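PDB 2OB9: tail assembly chaperone from Enterobacteria phage HK97, which probably acts as a chaperone during assembly of the phage tail. Local coordinates for residues Q5-K8 / Q9-A13; A71-V74 / L75-V79; E95-R98 / E99-G102. All coordinates share one frame; numbering follows the deposited sequence.

Contact 1. Residues Q5-K8 / Q9-A13; sequences QTLK and QLAMA
K8 and M12, one turn apart, run side by side and point the same way. K8 CE lies 3.9 Å from SE of M12, which is present as selenomethionine. K8 places CG anti to its own N (chi1 170°) and stays extended from there, which carries the methylenes alongside M12. M12 bends at its last torsion.

L7 CD1 approaches A11 CB at 4.4 Å, an apolar contact. T6 CG2 comes to 4.3 Å from L10 CD1. L10 also leans back on the preceding turn, with its CG 3.5 Å from T6 O.

Backbone bonds set this spacing. Q9 N donates to Q5 O at 2.9 Å, and A11 N to L7 O at 2.8 Å. L10 N reaches T6 O at a longer 3.2 Å. This i to i+4 pattern defines the short N-terminal helix 6-11.

A second subunit supplies the outer partners. Its E93 forms a salt bridge with K8 NZ, and its H105 is hydrogen-bonded to A11 O. F89 of that subunit packs on both A11 and M12.

The chemistry is thus split. Backbone bonds hold the single helix, while its apolar groups and the K8 charge are used against a neighbouring copy, consistent with a part in subunit assembly.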
loop_
_atom_site.group_PDB
_atom_site.type_symbol
_atom_site.label_atom_id
_atom_site.label_comp_id
_atom_site.label_asym_id
_atom_site.label_seq_id
_atom_site.Cartn_x
_atom_site.Cartn_y
_atom_site.Cartn_z
ATOM N N GLN A 5 -12.172 -48.540 -19.438
ATOM C CA GLN A 5 -12.100 -48.310 -17.998
ATOM C C GLN A 5 -10.716 -47.764 -17.557
ATOM O O GLN A 5 -10.517 -47.342 -16.414
ATOM C CB GLN A 5 -12.401 -49.645 -17.321
ATOM C CG GLN A 5 -13.335 -49.587 -16.123
ATOM C CD GLN A 5 -14.678 -48.981 -16.442
ATOM O OE1 GLN A 5 -15.097 -48.009 -15.809
ATOM N NE2 GLN A 5 -15.355 -49.532 -17.443
ATOM N N THR A 6 -9.769 -47.783 -18.494
ATOM C CA THR A 6 -8.378 -47.391 -18.271
ATOM C C THR A 6 -8.232 -46.036 -17.563
ATOM O O THR A 6 -7.535 -45.931 -16.569
ATOM C CB THR A 6 -7.610 -47.349 -19.619
ATOM O OG1 THR A 6 -7.775 -48.598 -20.292
ATOM C CG2 THR A 6 -6.121 -47.060 -19.428
ATOM N N LEU A 7 -8.886 -45.012 -18.089
ATOM C CA LEU A 7 -8.722 -43.665 -17.599
ATOM C C LEU A 7 -9.479 -43.425 -16.270
ATOM O O LEU A 7 -8.915 -42.879 -15.322
ATOM C CB LEU A 7 -9.113 -42.639 -18.696
ATOM C CG LEU A 7 -9.253 -41.190 -18.204
ATOM C CD1 LEU A 7 -7.986 -40.734 -17.409
ATOM C CD2 LEU A 7 -9.621 -40.221 -19.320
ATOM N N LYS A 8 -10.741 -43.822 -16.202
ATOM C CA LYS A 8 -11.508 -43.649 -14.971
ATOM C C LYS A 8 -10.832 -44.374 -13.815
ATOM O O LYS A 8 -10.787 -43.867 -12.708
ATOM C CB LYS A 8 -12.941 -44.126 -15.164
ATOM C CG LYS A 8 -13.744 -44.207 -13.886
ATOM C CD LYS A 8 -15.192 -44.316 -14.254
ATOM C CE LYS A 8 -16.034 -44.410 -13.015
ATOM N NZ LYS A 8 -17.489 -44.363 -13.336
ATOM N N GLN A 9 -10.251 -45.539 -14.101
ATOM C CA GLN A 9 -9.514 -46.302 -13.095
ATOM C C GLN A 9 -8.211 -45.637 -12.625
ATOM O O GLN A 9 -7.868 -45.742 -11.441
ATOM C CB GLN A 9 -9.261 -47.729 -13.588
ATOM C CG GLN A 9 -8.565 -48.610 -12.599
ATOM C CD GLN A 9 -8.639 -50.059 -12.982
ATOM O OE1 GLN A 9 -8.773 -50.396 -14.155
ATOM N NE2 GLN A 9 -8.537 -50.928 -12.004
ATOM N N LEU A 10 -7.481 -44.982 -13.525
ATOM C CA LEU A 10 -6.279 -44.200 -13.107
ATOM C C LEU A 10 -6.663 -42.925 -12.336
ATOM O O LEU A 10 -5.989 -42.530 -11.391
ATOM C CB LEU A 10 -5.429 -43.798 -14.329
ATOM C CG LEU A 10 -4.572 -44.908 -14.972
ATOM C CD1 LEU A 10 -4.224 -44.586 -16.397
ATOM C CD2 LEU A 10 -3.302 -45.243 -14.140
ATOM N N ALA A 11 -7.736 -42.279 -12.815
ATOM C CA ALA A 11 -8.294 -41.043 -12.279
ATOM C C ALA A 11 -8.880 -41.173 -10.888
ATOM O O ALA A 11 -8.970 -40.174 -10.179
ATOM C CB ALA A 11 -9.369 -40.485 -13.263
HETATM N N MSE A 12 -9.279 -42.399 -10.513
HETATM C CA MSE A 12 -10.035 -42.689 -9.294
HETATM C C MSE A 12 -9.274 -43.505 -8.276
HETATM O O MSE A 12 -9.809 -43.773 -7.198
HETATM C CB MSE A 12 -11.308 -43.491 -9.628
HETATM C CG MSE A 12 -12.595 -42.687 -9.592
HETATM SE SE MSE A 12 -14.182 -43.839 -9.628
HETATM C CE MSE A 12 -14.421 -43.784 -7.681
ATOM N N ALA A 13 -8.049 -43.916 -8.621
ATOM C CA ALA A 13 -7.227 -44.745 -7.770
ATOM C C ALA A 13 -6.861 -43.997 -6.481
ATOM O O ALA A 13 -6.902 -42.748 -6.423
ATOM C CB ALA A 13 -5.959 -45.207 -8.513
#

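Contact 2. Residues A71-V74 / L75-V79; sequences ADVV and LFIDV
F76 N donates to D72 O at 2.9 Å, the shortest hydrogen bond between 71-74 and 75-79. It belongs to a regular alpha-helix, the C-terminal part of helix 61-79. I77 N donates to V73 O at 3.0 Å, and L75 N to A71 O at 3.2 Å. All three bonds join residues four apart and are fairly straight.

Side chains of the later turn also lie over the carbonyls of the earlier one. F76 CB is 3.3 Å from V73 O. F76 CG stands anti to its own N (chi1 173°), and the ring leads away from 71-74. It meets the ring of H105, with the planes about 65° apart. H105 belongs to helix 103-113.

D72 points away from the following turn. Its OD2 is hydrogen-bonded to A119 N of a third subunit, so this buried carboxylate helps join two copies. D78 is held within the chain. Its OD2 forms a salt bridge with R36 NH1 and accepts a hydrogen bond from S39 N. These tie the end of the helix to strand 31-36 and the loop that follows it.

Other helices pack around much of the segment. W46 of helix 40-49 lies against A71, D72 and L75. L109 of helix 103-113 touches D72 and L75. E94 of helix 94-98 packs on V73, V74 and I77. The centre of the contact lies about 5 Å from the centre of the chain.

V73 and I77 run side by side on the surface facing helix 94-98. V73 CG2 meets I77 CD1 at 4.0 Å, and the same CD1 is 3.5 Å from V73 O.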
loop_
_atom_site.group_PDB
_atom_site.type_symbol
_atom_site.label_atom_id
_atom_site.label_comp_id
_atom_site.label_asym_id
_atom_site.label_seq_id
_atom_site.Cartn_x
_atom_site.Cartn_y
_atom_site.Cartn_z
ATOM N N ALA A 71 4.095 -23.765 10.989
ATOM C CA ALA A 71 3.657 -23.951 9.610
ATOM C C ALA A 71 4.295 -25.187 9.001
ATOM O O ALA A 71 3.608 -25.948 8.298
ATOM C CB ALA A 71 3.999 -22.738 8.790
ATOM N N ASP A 72 5.600 -25.395 9.265
ATOM C CA ASP A 72 6.292 -26.571 8.739
ATOM C C ASP A 72 5.630 -27.838 9.298
ATOM O O ASP A 72 5.345 -28.787 8.561
ATOM C CB ASP A 72 7.798 -26.560 9.046
ATOM C CG ASP A 72 8.584 -25.604 8.169
ATOM O OD1 ASP A 72 7.978 -24.929 7.309
ATOM O OD2 ASP A 72 9.825 -25.489 8.353
ATOM N N VAL A 73 5.362 -27.881 10.597
ATOM C CA VAL A 73 4.773 -29.134 11.106
ATOM C C VAL A 73 3.413 -29.488 10.474
ATOM O O VAL A 73 3.136 -30.648 10.296
ATOM C CB VAL A 73 4.857 -29.373 12.677
ATOM C CG1 VAL A 73 5.888 -28.507 13.363
ATOM C CG2 VAL A 73 3.495 -29.389 13.344
ATOM N N VAL A 74 2.622 -28.471 10.094
ATOM C CA VAL A 74 1.304 -28.582 9.448
ATOM C C VAL A 74 1.391 -29.170 8.066
ATOM O O VAL A 74 0.573 -30.026 7.690
ATOM C CB VAL A 74 0.592 -27.182 9.378
ATOM C CG1 VAL A 74 -0.378 -27.038 8.148
ATOM C CG2 VAL A 74 -0.103 -26.895 10.672
ATOM N N LEU A 75 2.364 -28.707 7.295
ATOM C CA LEU A 75 2.648 -29.331 6.033
ATOM C C LEU A 75 3.142 -30.756 6.264
ATOM O O LEU A 75 2.799 -31.663 5.508
ATOM C CB LEU A 75 3.678 -28.517 5.203
ATOM C CG LEU A 75 3.219 -27.435 4.254
ATOM C CD1 LEU A 75 4.388 -26.904 3.411
ATOM C CD2 LEU A 75 2.093 -27.959 3.374
ATOM N N PHE A 76 3.991 -30.952 7.267
ATOM C CA PHE A 76 4.577 -32.296 7.514
ATOM C C PHE A 76 3.547 -33.390 7.765
ATOM O O PHE A 76 3.620 -34.517 7.223
ATOM C CB PHE A 76 5.578 -32.268 8.678
ATOM C CG PHE A 76 6.083 -33.650 9.067
ATOM C CD1 PHE A 76 7.044 -34.304 8.293
ATOM C CD2 PHE A 76 5.587 -34.303 10.204
ATOM C CE1 PHE A 76 7.509 -35.585 8.649
ATOM C CE2 PHE A 76 6.055 -35.598 10.556
ATOM C CZ PHE A 76 7.021 -36.210 9.787
ATOM N N ILE A 77 2.616 -33.060 8.641
ATOM C CA ILE A 77 1.563 -33.938 9.013
ATOM C C ILE A 77 0.749 -34.338 7.782
ATOM O O ILE A 77 0.230 -35.429 7.713
ATOM C CB ILE A 77 0.729 -33.246 10.054
ATOM C CG1 ILE A 77 1.389 -33.399 11.422
ATOM C CG2 ILE A 77 -0.710 -33.708 10.037
ATOM C CD1 ILE A 77 0.938 -32.293 12.390
ATOM N N ASP A 78 0.684 -33.449 6.806
ATOM C CA ASP A 78 -0.097 -33.678 5.640
ATOM C C ASP A 78 0.642 -34.480 4.584
ATOM O O ASP A 78 0.043 -35.264 3.846
ATOM C CB ASP A 78 -0.523 -32.336 5.064
ATOM C CG ASP A 78 -1.572 -32.488 3.970
ATOM O OD1 ASP A 78 -2.710 -32.922 4.285
ATOM O OD2 ASP A 78 -1.218 -32.175 2.813
ATOM N N VAL A 79 1.949 -34.305 4.493
ATOM C CA VAL A 79 2.694 -35.036 3.475
ATOM C C VAL A 79 3.025 -36.476 3.818
ATOM O O VAL A 79 3.272 -37.257 2.918
ATOM C CB VAL A 79 3.972 -34.273 3.009
ATOM C CG1 VAL A 79 3.615 -32.864 2.582
ATOM C CG2 VAL A 79 5.080 -34.290 4.080
#

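Contact 3. Residues E95-R98 / E99-G102; sequences EQVR and EIYG
V97 meets both I100 and Y101 through one methyl group, CG1. This branch stands anti to the backbone N (chi1 175°). V97 CG1 lies 4.1 Å from I100 CD1 and 4.4 Å from Y101 CD1. The V97 and I100 side chains cross obliquely. V97 CG1 approaches the Y101 ring at its edge, near the ring plane. I100 turns its end back, and CD1 rests close to V97 O.

E99 puts CG between its own N and carbonyl carbon (chi1 47°). This brings E99 CG to 3.3 Å from Q96 O.

Helix 94-98 leads through a short loop into helix 103-113, with G102 at the N-cap of the second helix. V97 O serves two N-H groups here. I100 N donates to V97 O at 3.2 Å, from well above the carbonyl plane. Y101 N adds a weak, bent bond to V97 O at 2.9 Å.

R98 bends at chi3 (-78°). E95 CA sits over the centre of one face of the R98 guanidinium, 4.3 Å above its plane. NH2 forms a salt bridge with E94. M12 of a third subunit packs on Q96 and I100.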
loop_
_atom_site.group_PDB
_atom_site.type_symbol
_atom_site.label_atom_id
_atom_site.label_comp_id
_atom_site.label_asym_id
_atom_site.label_seq_id
_atom_site.Cartn_x
_atom_site.Cartn_y
_atom_site.Cartn_z
ATOM N N GLU A 95 0.056 -30.327 17.486
ATOM C CA GLU A 95 0.716 -29.925 18.716
ATOM C C GLU A 95 1.580 -31.021 19.343
ATOM O O GLU A 95 2.663 -30.732 19.850
ATOM C CB GLU A 95 -0.364 -29.439 19.696
ATOM C CG GLU A 95 -1.719 -30.140 19.439
ATOM C CD GLU A 95 -2.692 -29.388 18.509
ATOM O OE1 GLU A 95 -2.984 -28.185 18.732
ATOM O OE2 GLU A 95 -3.219 -30.036 17.578
ATOM N N GLN A 96 1.097 -32.264 19.313
ATOM C CA GLN A 96 1.882 -33.446 19.690
ATOM C C GLN A 96 3.136 -33.576 18.817
ATOM O O GLN A 96 4.211 -33.850 19.314
ATOM C CB GLN A 96 1.029 -34.720 19.531
ATOM C CG GLN A 96 -0.057 -34.959 20.613
ATOM C CD GLN A 96 -1.108 -33.849 20.726
ATOM O OE1 GLN A 96 -1.745 -33.468 19.742
ATOM N NE2 GLN A 96 -1.298 -33.339 21.948
ATOM N N VAL A 97 2.983 -33.391 17.510
ATOM C CA VAL A 97 4.108 -33.510 16.556
ATOM C C VAL A 97 5.114 -32.360 16.707
ATOM O O VAL A 97 6.307 -32.570 16.623
ATOM C CB VAL A 97 3.609 -33.657 15.061
ATOM C CG1 VAL A 97 4.772 -33.649 14.073
ATOM C CG2 VAL A 97 2.757 -34.911 14.889
ATOM N N ARG A 98 4.602 -31.152 16.924
ATOM C CA ARG A 98 5.419 -29.966 17.190
ATOM C C ARG A 98 6.505 -30.138 18.279
ATOM O O ARG A 98 7.626 -29.640 18.106
ATOM C CB ARG A 98 4.524 -28.755 17.518
ATOM C CG ARG A 98 4.828 -27.499 16.684
ATOM C CD ARG A 98 4.133 -26.228 17.247
ATOM N NE ARG A 98 2.713 -26.155 16.904
ATOM C CZ ARG A 98 1.733 -25.845 17.750
ATOM N NH1 ARG A 98 1.992 -25.570 19.016
ATOM N NH2 ARG A 98 0.480 -25.806 17.319
ATOM N N GLU A 99 6.205 -30.850 19.370
ATOM C CA GLU A 99 7.224 -31.045 20.418
ATOM C C GLU A 99 8.373 -32.024 20.112
ATOM O O GLU A 99 9.442 -31.946 20.752
ATOM C CB GLU A 99 6.623 -31.311 21.807
ATOM C CG GLU A 99 5.518 -32.323 21.908
ATOM C CD GLU A 99 5.191 -32.672 23.372
ATOM O OE1 GLU A 99 6.123 -33.063 24.125
ATOM O OE2 GLU A 99 4.002 -32.556 23.767
ATOM N N ILE A 100 8.184 -32.903 19.131
ATOM C CA ILE A 100 9.227 -33.843 18.746
ATOM C C ILE A 100 9.818 -33.559 17.379
ATOM O O ILE A 100 10.769 -34.218 16.979
ATOM C CB ILE A 100 8.765 -35.379 18.815
ATOM C CG1 ILE A 100 8.360 -35.982 17.436
ATOM C CG2 ILE A 100 7.851 -35.675 20.027
ATOM C CD1 ILE A 100 7.048 -35.624 16.785
ATOM N N TYR A 101 9.248 -32.608 16.646
ATOM C CA TYR A 101 9.712 -32.288 15.312
ATOM C C TYR A 101 11.182 -31.859 15.300
ATOM O O TYR A 101 11.596 -30.907 15.986
ATOM C CB TYR A 101 8.820 -31.207 14.703
ATOM C CG TYR A 101 8.998 -30.901 13.225
ATOM C CD1 TYR A 101 8.205 -31.535 12.253
ATOM C CD2 TYR A 101 9.891 -29.910 12.798
ATOM C CE1 TYR A 101 8.328 -31.203 10.886
ATOM C CE2 TYR A 101 10.019 -29.569 11.447
ATOM C CZ TYR A 101 9.237 -30.232 10.492
ATOM O OH TYR A 101 9.360 -29.909 9.155
ATOM N N GLY A 102 11.971 -32.566 14.502
ATOM C CA GLY A 102 13.381 -32.264 14.385
ATOM C C GLY A 102 13.899 -32.578 13.000
ATOM O O GLY A 102 13.126 -32.586 12.032
#

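In the fold
Contacts 2 and 3 adjoin, with centres 11 Å apart. V73 CG1 packs on R98 CG at 3.6 Å, and F76 CB on Y101 CE1 at 3.7 Å. R98 and Y101 thus bring contact 3 against the helix of contact 2. Contact 1 stands apart. Its centre is 29 Å from that of contact 2 and 37 Å from that of contact 3, and it lies on the opposite side of the chain's centre from contact 3. The nearest atoms of contacts 1 and 2 are about 14 Å apart, and those of contacts 1 and 3 about 25 Å. Between copies, the region of contact 1 in one subunit meets that of contact 3 in another.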